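N-acetylmuramoyl-L-alanine amidase domain-containing protein SAOUHSC_02979 (Staphylococcus aureus, PDB 5T1Q) probably acts as a secreted amidase that cuts peptidoglycan, this chain carrying its glucosaminidase-family section and its C-terminal CHAP domain. Local coordinates at residues A[20-23]-A[24-28]; A[88-92]-A[93-97]; A[258-261]-A[262-266]; A[275-278]-A[279-282]. All coordinates share one frame; numbering follows the deposited sequence.

Contact 1 of 4, residues A[20-23]-A[24-28]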
loop_
_atom_site.group_PDB
_atom_site.type_symbol
_atom_site.label_atom_id
_atom_site.label_comp_id
_atom_site.label_asym_id
_atom_site.label_seq_id
_atom_site.Cartn_x
_atom_site.Cartn_y
_atom_site.Cartn_z
ATOM N N GLN A 20 4.432 8.728 10.993
ATOM C CA GLN A 20 3.254 9.408 10.435
ATOM C C GLN A 20 3.603 10.752 9.786
ATOM O O GLN A 20 2.740 11.390 9.161
ATOM C CB GLN A 20 2.236 9.691 11.546
ATOM C CG GLN A 20 1.638 8.451 12.202
ATOM C CD GLN A 20 0.496 8.792 13.132
ATOM O OE1 GLN A 20 0.238 9.964 13.428
ATOM N NE2 GLN A 20 -0.204 7.766 13.597
ATOM N N SER A 21 4.831 11.213 9.990
ATOM C CA SER A 21 5.269 12.490 9.422
ATOM C C SER A 21 6.755 12.452 9.136
ATOM O O SER A 21 7.463 11.612 9.670
ATOM C CB SER A 21 4.955 13.651 10.381
ATOM O OG SER A 21 5.623 13.503 11.618
ATOM N N PHE A 22 7.212 13.353 8.272
ATOM C CA PHE A 22 8.635 13.438 7.954
ATOM C C PHE A 22 9.272 14.467 8.849
ATOM O O PHE A 22 8.617 15.383 9.321
ATOM C CB PHE A 22 8.880 13.861 6.509
ATOM C CG PHE A 22 8.360 12.892 5.493
ATOM C CD1 PHE A 22 8.934 11.643 5.356
ATOM C CD2 PHE A 22 7.336 13.255 4.628
ATOM C CE1 PHE A 22 8.476 10.760 4.405
ATOM C CE2 PHE A 22 6.884 12.375 3.671
ATOM C CZ PHE A 22 7.450 11.125 3.561
ATOM N N ASN A 23 10.563 14.311 9.068
ATOM C CA ASN A 23 11.339 15.275 9.829
ATOM C C ASN A 23 12.738 15.305 9.199
ATOM O O ASN A 23 12.918 14.842 8.068
ATOM C CB ASN A 23 11.331 14.906 11.326
ATOM C CG ASN A 23 11.751 13.465 11.580
ATOM O OD1 ASN A 23 12.748 12.982 11.038
ATOM N ND2 ASN A 23 10.983 12.771 12.409
ATOM N N ASN A 24 13.717 15.862 9.901
ATOM C CA ASN A 24 15.090 15.890 9.378
ATOM C C ASN A 24 15.738 14.485 9.303
ATOM O O ASN A 24 16.647 14.276 8.501
ATOM C CB ASN A 24 15.956 16.860 10.189
ATOM C CG ASN A 24 15.485 18.310 10.066
ATOM O OD1 ASN A 24 14.709 18.656 9.171
ATOM N ND2 ASN A 24 15.958 19.161 10.966
ATOM N N ASP A 25 15.245 13.528 10.099
ATOM C CA ASP A 25 15.781 12.151 10.117
ATOM C C ASP A 25 15.064 11.210 9.140
ATOM O O ASP A 25 15.710 10.514 8.360
ATOM C CB ASP A 25 15.708 11.571 11.540
ATOM C CG ASP A 25 16.567 12.353 12.548
ATOM O OD1 ASP A 25 17.496 13.083 12.128
ATOM O OD2 ASP A 25 16.323 12.217 13.771
ATOM N N VAL A 26 13.731 11.179 9.216
ATOM C CA VAL A 26 12.875 10.343 8.357
ATOM C C VAL A 26 12.352 11.209 7.203
ATOM O O VAL A 26 11.604 12.159 7.424
ATOM C CB VAL A 26 11.692 9.762 9.162
ATOM C CG1 VAL A 26 10.804 8.891 8.278
ATOM C CG2 VAL A 26 12.207 8.969 10.356
ATOM N N ASN A 27 12.741 10.866 5.977
ATOM C CA ASN A 27 12.400 11.672 4.803
ATOM C C ASN A 27 11.916 10.848 3.616
ATOM O O ASN A 27 11.855 9.628 3.672
ATOM C CB ASN A 27 13.603 12.569 4.422
ATOM C CG ASN A 27 14.925 11.807 4.341
ATOM O OD1 ASN A 27 14.968 10.569 4.368
ATOM N ND2 ASN A 27 16.022 12.555 4.241
ATOM N N GLN A 28 11.558 11.539 2.543
ATOM C CA GLN A 28 11.059 10.894 1.333
ATOM C C GLN A 28 12.040 9.944 0.658
ATOM O O GLN A 28 11.610 8.972 0.043
ATOM C CB GLN A 28 10.621 11.944 0.317
ATOM C CG GLN A 28 9.491 12.818 0.817
ATOM C CD GLN A 28 8.979 13.766 -0.239
ATOM O OE1 GLN A 28 9.411 13.725 -1.399
ATOM N NE2 GLN A 28 8.057 14.637 0.155
#
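Phe22 and Asn23 meet the residues that follow them across a tight reversal, a good example of an Asx turn in which one asparagine side chain takes the place of a backbone carbonyl. The reversal lies at the surface, in the long loop between helix 9-13 and strand 37-39. Leading into it, Gln20 and Ser21 tether the chain to the CHAP domain: Gln20 O bonds Thr254 OG1, and Ser21 OG bonds Asp274 OD1. Phe22 comes next. Its CG stands anti to its own carbonyl carbon (chi1 -63°), which brings the ring against the returning part of the loop. Val26 O then lies at the ring edge, in its plane, 3.4 Å from Phe22 CD1, while Asn27 CA approaches the same CD1 obliquely at 3.5 Å. One face receives Gln28 CG in a CH-pi contact, offset toward the rim, and the extended glutamine crosses the ring side chain at about a right angle. Asn23 makes the turn itself. Its N donates to Val26 O at 2.9 Å, closing the loop through the backbone. CG of Asn23 is folded between its backbone N and carbonyl carbon (chi1 52°), bringing the amide oxygen over the turn. Asn23 OD1 thus accepts two bonds, one from Asp25 N at 2.7 Å, noticeably bent, and a nearly straight one from Val26 N, also 2.7 Å long.

Contact 2 of 4, residues A[88-92]-A[93-97]; sequences QAILE and SDSGR
Ala89 O is gripped twice by a single residue one helical turn on: Ser93 N reaches it at 3.0 Å, and Ser93 OG lies only 2.5 Å from the same oxygen, the two donors arriving from opposite faces of the carbonyl plane. A chi1 of 71° folds OG back over the helix end to make this possible. The hydroxyl also works forward, since Ser93 OG accepts from Gly96 N at 3.0 Å in an ST motif, linking the last helical turn to the loop that leaves it. At Asp94 the backbone turns to positive phi, and Ser95 N bonds Ile90 O (3.0 Å); this six-to-one bond resembles that of a Schellman ending. A type I' turn from Asp94 to Arg97 follows. Here the arginine holds the aspartate side-on: Arg97 NE bonds Asp94 O, while Arg97 NH2 forms a salt bridge to Asp94 OD1 at 2.8 Å, meeting the carboxylate from above its plane. Beside the turn, Ile90 CG2 packs on Ser95 OG, which bonds Thr60 OG1. The residues from Ala89 to Ser95 are buried in the lysozyme-like glucosaminidase-family domain, with helix 58-78 against Ala89, Ile90 and Ser93, and helix 195-205 against Ile90 and Leu91.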
loop_
_atom_site.group_PDB
_atom_site.type_symbol
_atom_site.label_atom_id
_atom_site.label_comp_id
_atom_site.label_asym_id
_atom_site.label_seq_id
_atom_site.Cartn_x
_atom_site.Cartn_y
_atom_site.Cartn_z
ATOM N N GLN A 88 3.312 -8.424 -8.234
ATOM C CA GLN A 88 4.289 -8.143 -7.189
ATOM C C GLN A 88 4.991 -6.814 -7.461
ATOM O O GLN A 88 5.222 -6.043 -6.525
ATOM C CB GLN A 88 5.307 -9.283 -7.020
ATOM C CG GLN A 88 4.764 -10.466 -6.243
ATOM C CD GLN A 88 5.847 -11.440 -5.796
ATOM O OE1 GLN A 88 6.213 -12.364 -6.520
ATOM N NE2 GLN A 88 6.294 -11.285 -4.559
ATOM N N ALA A 89 5.304 -6.537 -8.731
ATOM C CA ALA A 89 5.909 -5.261 -9.100
ATOM C C ALA A 89 4.967 -4.119 -8.724
ATOM O O ALA A 89 5.390 -3.143 -8.093
ATOM C CB ALA A 89 6.247 -5.206 -10.587
ATOM N N ILE A 90 3.696 -4.245 -9.108
ATOM C CA ILE A 90 2.675 -3.237 -8.775
ATOM C C ILE A 90 2.567 -3.007 -7.258
ATOM O O ILE A 90 2.579 -1.869 -6.794
ATOM C CB ILE A 90 1.282 -3.644 -9.326
ATOM C CG1 ILE A 90 1.249 -3.508 -10.851
ATOM C CG2 ILE A 90 0.172 -2.781 -8.721
ATOM C CD1 ILE A 90 0.047 -4.170 -11.499
ATOM N N LEU A 91 2.460 -4.096 -6.502
ATOM C CA LEU A 91 2.283 -4.031 -5.046
ATOM C C LEU A 91 3.479 -3.428 -4.311
ATOM O O LEU A 91 3.329 -2.458 -3.549
ATOM C CB LEU A 91 1.966 -5.427 -4.504
ATOM C CG LEU A 91 1.596 -5.605 -3.025
ATOM C CD1 LEU A 91 0.985 -6.979 -2.819
ATOM C CD2 LEU A 91 2.777 -5.409 -2.082
ATOM N N GLU A 92 4.659 -3.980 -4.584
ATOM C CA GLU A 92 5.901 -3.582 -3.924
ATOM C C GLU A 92 6.426 -2.200 -4.299
ATOM O O GLU A 92 7.121 -1.587 -3.501
ATOM C CB GLU A 92 7.000 -4.633 -4.193
ATOM C CG GLU A 92 6.677 -6.037 -3.684
ATOM C CD GLU A 92 6.712 -6.180 -2.171
ATOM O OE1 GLU A 92 7.364 -5.358 -1.472
ATOM O OE2 GLU A 92 6.103 -7.155 -1.663
ATOM N N SER A 93 6.139 -1.727 -5.511
ATOM C CA SER A 93 6.608 -0.398 -5.964
ATOM C C SER A 93 5.515 0.670 -6.000
ATOM O O SER A 93 5.790 1.817 -6.375
ATOM C CB SER A 93 7.152 -0.506 -7.380
ATOM O OG SER A 93 6.105 -0.722 -8.305
ATOM N N ASP A 94 4.287 0.289 -5.643
ATOM C CA ASP A 94 3.105 1.173 -5.722
ATOM C C ASP A 94 2.953 1.698 -7.151
ATOM O O ASP A 94 2.904 2.899 -7.388
ATOM C CB ASP A 94 3.142 2.335 -4.718
ATOM C CG ASP A 94 1.855 3.190 -4.761
ATOM O OD1 ASP A 94 0.785 2.658 -5.145
ATOM O OD2 ASP A 94 1.919 4.400 -4.451
ATOM N N SER A 95 2.904 0.767 -8.090
ATOM C CA SER A 95 2.772 1.076 -9.512
ATOM C C SER A 95 3.860 2.020 -10.018
ATOM O O SER A 95 3.593 2.930 -10.788
ATOM C CB SER A 95 1.386 1.643 -9.780
ATOM O OG SER A 95 0.394 0.749 -9.275
ATOM N N GLY A 96 5.082 1.787 -9.551
ATOM C CA GLY A 96 6.252 2.553 -9.972
ATOM C C GLY A 96 6.521 3.862 -9.258
ATOM O O GLY A 96 7.540 4.488 -9.515
ATOM N N ARG A 97 5.643 4.250 -8.331
ATOM C CA ARG A 97 5.764 5.547 -7.637
ATOM C C ARG A 97 6.724 5.593 -6.445
ATOM O O ARG A 97 7.174 6.662 -6.074
ATOM C CB ARG A 97 4.369 6.039 -7.228
ATOM C CG ARG A 97 3.507 6.314 -8.454
ATOM C CD ARG A 97 2.058 6.681 -8.163
ATOM N NE ARG A 97 1.322 5.598 -7.521
ATOM C CZ ARG A 97 -0.004 5.539 -7.394
ATOM N NH1 ARG A 97 -0.788 6.472 -7.930
ATOM N NH2 ARG A 97 -0.564 4.503 -6.763
#

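Contact 3 of 4, residues A[258-261]-A[262-266]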
loop_
_atom_site.group_PDB
_atom_site.type_symbol
_atom_site.label_atom_id
_atom_site.label_comp_id
_atom_site.label_asym_id
_atom_site.label_seq_id
_atom_site.Cartn_x
_atom_site.Cartn_y
_atom_site.Cartn_z
ATOM N N TYR A 258 -4.931 13.785 4.043
ATOM C CA TYR A 258 -4.453 14.799 3.124
ATOM C C TYR A 258 -4.993 14.530 1.719
ATOM O O TYR A 258 -5.556 15.428 1.086
ATOM C CB TYR A 258 -2.918 14.830 3.114
ATOM C CG TYR A 258 -2.314 15.762 2.073
ATOM C CD1 TYR A 258 -2.072 15.319 0.766
ATOM C CD2 TYR A 258 -1.974 17.071 2.395
ATOM C CE1 TYR A 258 -1.527 16.172 -0.196
ATOM C CE2 TYR A 258 -1.429 17.928 1.443
ATOM C CZ TYR A 258 -1.216 17.477 0.152
ATOM O OH TYR A 258 -0.663 18.334 -0.777
ATOM N N ASN A 259 -4.838 13.285 1.252
ATOM C CA ASN A 259 -5.305 12.894 -0.097
ATOM C C ASN A 259 -6.814 12.862 -0.235
ATOM O O ASN A 259 -7.360 13.363 -1.211
ATOM C CB ASN A 259 -4.707 11.551 -0.522
ATOM C CG ASN A 259 -3.254 11.679 -0.957
ATOM O OD1 ASN A 259 -2.339 11.481 -0.166
ATOM N ND2 ASN A 259 -3.044 12.114 -2.176
ATOM N N ARG A 260 -7.499 12.305 0.753
ATOM C CA ARG A 260 -8.951 12.215 0.679
ATOM C C ARG A 260 -9.570 13.600 0.620
ATOM O O ARG A 260 -10.519 13.815 -0.124
ATOM C CB ARG A 260 -9.500 11.404 1.859
ATOM C CG ARG A 260 -11.012 11.208 1.877
ATOM C CD ARG A 260 -11.495 10.485 0.643
ATOM N NE ARG A 260 -12.906 10.130 0.720
ATOM C CZ ARG A 260 -13.589 9.543 -0.257
ATOM N NH1 ARG A 260 -13.000 9.255 -1.418
ATOM N NH2 ARG A 260 -14.875 9.256 -0.082
HETATM N N MSE A 261 -9.011 14.542 1.385
HETATM C CA MSE A 261 -9.512 15.929 1.398
HETATM C C MSE A 261 -9.355 16.563 0.034
HETATM O O MSE A 261 -10.224 17.315 -0.414
HETATM C CB MSE A 261 -8.796 16.790 2.437
HETATM C CG MSE A 261 -9.322 16.497 3.841
HETATM SE SE MSE A 261 -8.330 17.575 5.171
HETATM C CE MSE A 261 -9.626 19.042 5.071
ATOM N N LYS A 262 -8.235 16.285 -0.626
ATOM C CA LYS A 262 -7.998 16.819 -1.976
ATOM C C LYS A 262 -9.013 16.371 -3.022
ATOM O O LYS A 262 -9.289 17.119 -3.938
ATOM C CB LYS A 262 -6.586 16.517 -2.471
ATOM C CG LYS A 262 -5.621 17.644 -2.190
ATOM C CD LYS A 262 -4.206 17.317 -2.629
ATOM C CE LYS A 262 -3.366 18.586 -2.698
ATOM N NZ LYS A 262 -3.499 19.432 -1.475
ATOM N N GLN A 263 -9.570 15.170 -2.891
ATOM C CA GLN A 263 -10.587 14.716 -3.838
ATOM C C GLN A 263 -11.806 15.629 -3.840
ATOM O O GLN A 263 -12.555 15.664 -4.818
ATOM C CB GLN A 263 -11.059 13.303 -3.528
ATOM C CG GLN A 263 -9.997 12.239 -3.645
ATOM C CD GLN A 263 -10.596 10.857 -3.545
ATOM O OE1 GLN A 263 -10.510 10.208 -2.501
ATOM N NE2 GLN A 263 -11.272 10.425 -4.609
ATOM N N PHE A 264 -12.019 16.340 -2.731
ATOM C CA PHE A 264 -13.146 17.253 -2.629
ATOM C C PHE A 264 -12.750 18.731 -2.772
ATOM O O PHE A 264 -13.498 19.614 -2.373
ATOM C CB PHE A 264 -13.898 16.992 -1.330
ATOM C CG PHE A 264 -14.431 15.595 -1.227
ATOM C CD1 PHE A 264 -15.569 15.219 -1.935
ATOM C CD2 PHE A 264 -13.784 14.640 -0.443
ATOM C CE1 PHE A 264 -16.064 13.920 -1.836
ATOM C CE2 PHE A 264 -14.279 13.348 -0.339
ATOM C CZ PHE A 264 -15.422 12.988 -1.032
ATOM N N GLY A 265 -11.569 18.985 -3.336
ATOM C CA GLY A 265 -11.101 20.342 -3.590
ATOM C C GLY A 265 -10.785 21.182 -2.376
ATOM O O GLY A 265 -11.067 22.380 -2.361
ATOM N N THR A 266 -10.216 20.561 -1.345
ATOM C CA THR A 266 -9.838 21.297 -0.147
ATOM C C THR A 266 -8.509 20.746 0.318
ATOM O O THR A 266 -8.219 19.562 0.151
ATOM C CB THR A 266 -10.903 21.234 0.980
ATOM O OG1 THR A 266 -10.739 20.059 1.780
ATOM C CG2 THR A 266 -12.323 21.287 0.404
HETATM O O HOH W 1 -5.088 18.066 1.273
HETATM O O HOH W 2 -12.542 18.172 2.003
#
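The guanidinium of Arg260 has the ring of Phe264 over one face and Gln263 OE1 at its edge. Phe264 CE2 sits 3.6 Å above the guanidinium plane, away from the centre of the group, and with the two planes 84° apart the phenylalanine stands on edge, its rim turned to the arginine. In the guanidinium plane, Arg260 NH1 donates to Gln263 OE1 at 2.9 Å, although it meets that oxygen from above the amide plane. Arg260 reaches this place by bending at chi2 (60°), and its NH2 is held further by Lys237 O and a salt bridge to Glu319. Phe264 also stacks with His296. On another flank, Lys262 crosses Tyr258 at a slant, and Lys262 NZ makes a weak bond to Tyr258 OH at 3.1 Å; a water over one face of the tyrosine ring donates to Tyr258 O. Met261, modelled as selenomethionine, brings CE to 3.6 Å from Thr266 OG1. The backbone stops the helix in the classic way: Gly265, with positive phi, donates through its N to Lys262 O at 3.0 Å, and Thr266 N makes a weak bond to Met261 O. This is a Schellman motif, ending the CHAP-domain helix that starts at Cys253, a residue whose setting with His314 and Glu331 is consistent with a catalytic triad.

Contact 4 of 4, residues A[275-278]-A[279-282]. With NA (sodium ion), chain E.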
loop_
_atom_site.group_PDB
_atom_site.type_symbol
_atom_site.label_atom_id
_atom_site.label_comp_id
_atom_site.label_asym_id
_atom_site.label_seq_id
_atom_site.Cartn_x
_atom_site.Cartn_y
_atom_site.Cartn_z
ATOM N N ALA A 275 -0.383 12.838 13.755
ATOM C CA ALA A 275 -1.815 13.060 13.841
ATOM C C ALA A 275 -2.322 13.907 15.010
ATOM O O ALA A 275 -3.101 14.826 14.801
ATOM C CB ALA A 275 -2.541 11.721 13.826
ATOM N N HIS A 276 -1.893 13.600 16.230
ATOM C CA HIS A 276 -2.406 14.313 17.389
ATOM C C HIS A 276 -2.080 15.801 17.395
ATOM O O HIS A 276 -2.759 16.563 18.091
ATOM C CB HIS A 276 -1.926 13.673 18.702
ATOM C CG HIS A 276 -0.474 13.842 18.955
ATOM N ND1 HIS A 276 0.007 14.708 19.907
ATOM C CD2 HIS A 276 0.612 13.299 18.352
ATOM C CE1 HIS A 276 1.329 14.672 19.902
ATOM N NE2 HIS A 276 1.722 13.842 18.955
ATOM N N ASN A 277 -1.023 16.204 16.680
ATOM C CA ASN A 277 -0.668 17.609 16.591
ATOM C C ASN A 277 -1.453 18.364 15.543
ATOM O O ASN A 277 -1.297 19.566 15.431
ATOM C CB ASN A 277 0.819 17.783 16.264
ATOM C CG ASN A 277 1.706 17.615 17.469
ATOM O OD1 ASN A 277 1.362 18.037 18.571
ATOM N ND2 ASN A 277 2.884 17.048 17.254
ATOM N N TRP A 278 -2.289 17.676 14.775
ATOM C CA TRP A 278 -3.022 18.350 13.699
ATOM C C TRP A 278 -3.967 19.454 14.164
ATOM O O TRP A 278 -3.978 20.538 13.583
ATOM C CB TRP A 278 -3.769 17.328 12.843
ATOM C CG TRP A 278 -2.902 16.677 11.791
ATOM C CD1 TRP A 278 -1.618 16.262 11.924
ATOM C CD2 TRP A 278 -3.316 16.285 10.481
ATOM N NE1 TRP A 278 -1.175 15.692 10.737
ATOM C CE2 TRP A 278 -2.209 15.680 9.849
ATOM C CE3 TRP A 278 -4.521 16.387 9.775
ATOM C CZ2 TRP A 278 -2.263 15.195 8.546
ATOM C CZ3 TRP A 278 -4.567 15.923 8.465
ATOM C CH2 TRP A 278 -3.449 15.332 7.870
ATOM N N ASN A 279 -4.738 19.188 15.223
ATOM C CA ASN A 279 -5.717 20.167 15.688
ATOM C C ASN A 279 -5.092 21.448 16.253
ATOM O O ASN A 279 -5.510 22.542 15.887
ATOM C CB ASN A 279 -6.768 19.542 16.634
ATOM C CG ASN A 279 -6.168 18.928 17.876
ATOM O OD1 ASN A 279 -4.981 18.567 17.908
ATOM N ND2 ASN A 279 -6.982 18.779 18.903
ATOM N N ASN A 280 -4.107 21.317 17.140
ATOM C CA ASN A 280 -3.435 22.498 17.723
ATOM C C ASN A 280 -2.573 23.225 16.663
ATOM O O ASN A 280 -2.566 24.439 16.607
ATOM C CB ASN A 280 -2.598 22.144 18.961
ATOM C CG ASN A 280 -1.759 20.904 18.763
ATOM O OD1 ASN A 280 -2.300 19.789 18.672
ATOM N ND2 ASN A 280 -0.451 21.067 18.704
ATOM N N ARG A 281 -1.867 22.495 15.808
ATOM C CA ARG A 281 -1.102 23.179 14.781
ATOM C C ARG A 281 -2.013 23.854 13.755
ATOM O O ARG A 281 -1.745 24.984 13.365
ATOM C CB ARG A 281 -0.125 22.248 14.084
ATOM C CG ARG A 281 1.035 21.820 14.970
ATOM C CD ARG A 281 2.147 21.197 14.151
ATOM N NE ARG A 281 3.184 20.642 15.006
ATOM C CZ ARG A 281 4.266 20.009 14.571
ATOM N NH1 ARG A 281 4.512 19.859 13.258
ATOM N NH2 ARG A 281 5.127 19.532 15.457
ATOM N N ALA A 282 -3.085 23.173 13.334
ATOM C CA ALA A 282 -4.009 23.713 12.327
ATOM C C ALA A 282 -4.638 24.988 12.830
ATOM O O ALA A 282 -4.750 25.965 12.091
ATOM C CB ALA A 282 -5.096 22.706 11.968
HETATM NA NA NA E . -3.372 17.959 19.672
HETATM O O HOH W 3 -1.464 17.401 20.784
HETATM O O HOH W 4 -4.505 19.314 21.533
#
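Metal binding joins His276 to Asn279 and Asn280, because a sodium ion draws one oxygen from each. His276 O lies 2.2 Å from the sodium ion, Asn280 OD1 2.3 Å from it and Asn279 OD1 2.5 Å. Two waters and Glu302 OE1 complete a shell of six oxygen ligands. One of these waters also bonds His276 ND1, so the imidazole takes part at second hand. Both asparagines fold CG between backbone N and carbonyl carbon (chi1 60° for Asn279, 45° for Asn280), turning their amide oxygens back toward the preceding loop. Asn279 OD1 lies 3.0 Å from His276 O, a closeness of two acceptors that the shared cation would probably offset. Asn279 is also held by Ser354, its ND2 bonding Ser354 OG.

Hydrogen bonds of the backbone start the helix: Arg281 N donates to Asn277 O at 3.0 Å and Ala282 N to Trp278 O at 2.8 Å.

Packing supplies the rest. Arg281, extended from CG to NE, passes Asn277 at a slant, yet its guanidinium plane is only 12° from the amide plane; Arg281 NE comes to 3.9 Å from Asn277 CB, and the guanidinium end bonds Asp271 O through NH1.

The site thus spans the loop end and the first turn of helix 278-284 in the CHAP domain. Trp278, its indole NE1 bonded to Gly273 O, reaches from that turn to Thr254 and Val257 of helix 253-262, Val315 of strand 314-321 and Ile356 of strand 354-357.

From the N terminus the four contacts come in series, none nested in or crossing another, and all are local, between residues a few positions apart. Contact 1 closes a turn in the loop between helix 9-13 and strand 37-39. Contact 2 ends helix 82-93 in the glucosaminidase-family domain, its centre about 23 Å from that of contact 3. Contacts 3 and 4 belong to the CHAP domain, one finishing helix 253-262 and the other starting helix 278-284, the next in the chain; their centres lie about 17 Å apart. Contacts 1 and 4 touch directly, probably through a hydrogen bond between Gln20 OE1 and Ala275 N, so the N-terminal loop is fastened beside the sodium-bearing turn.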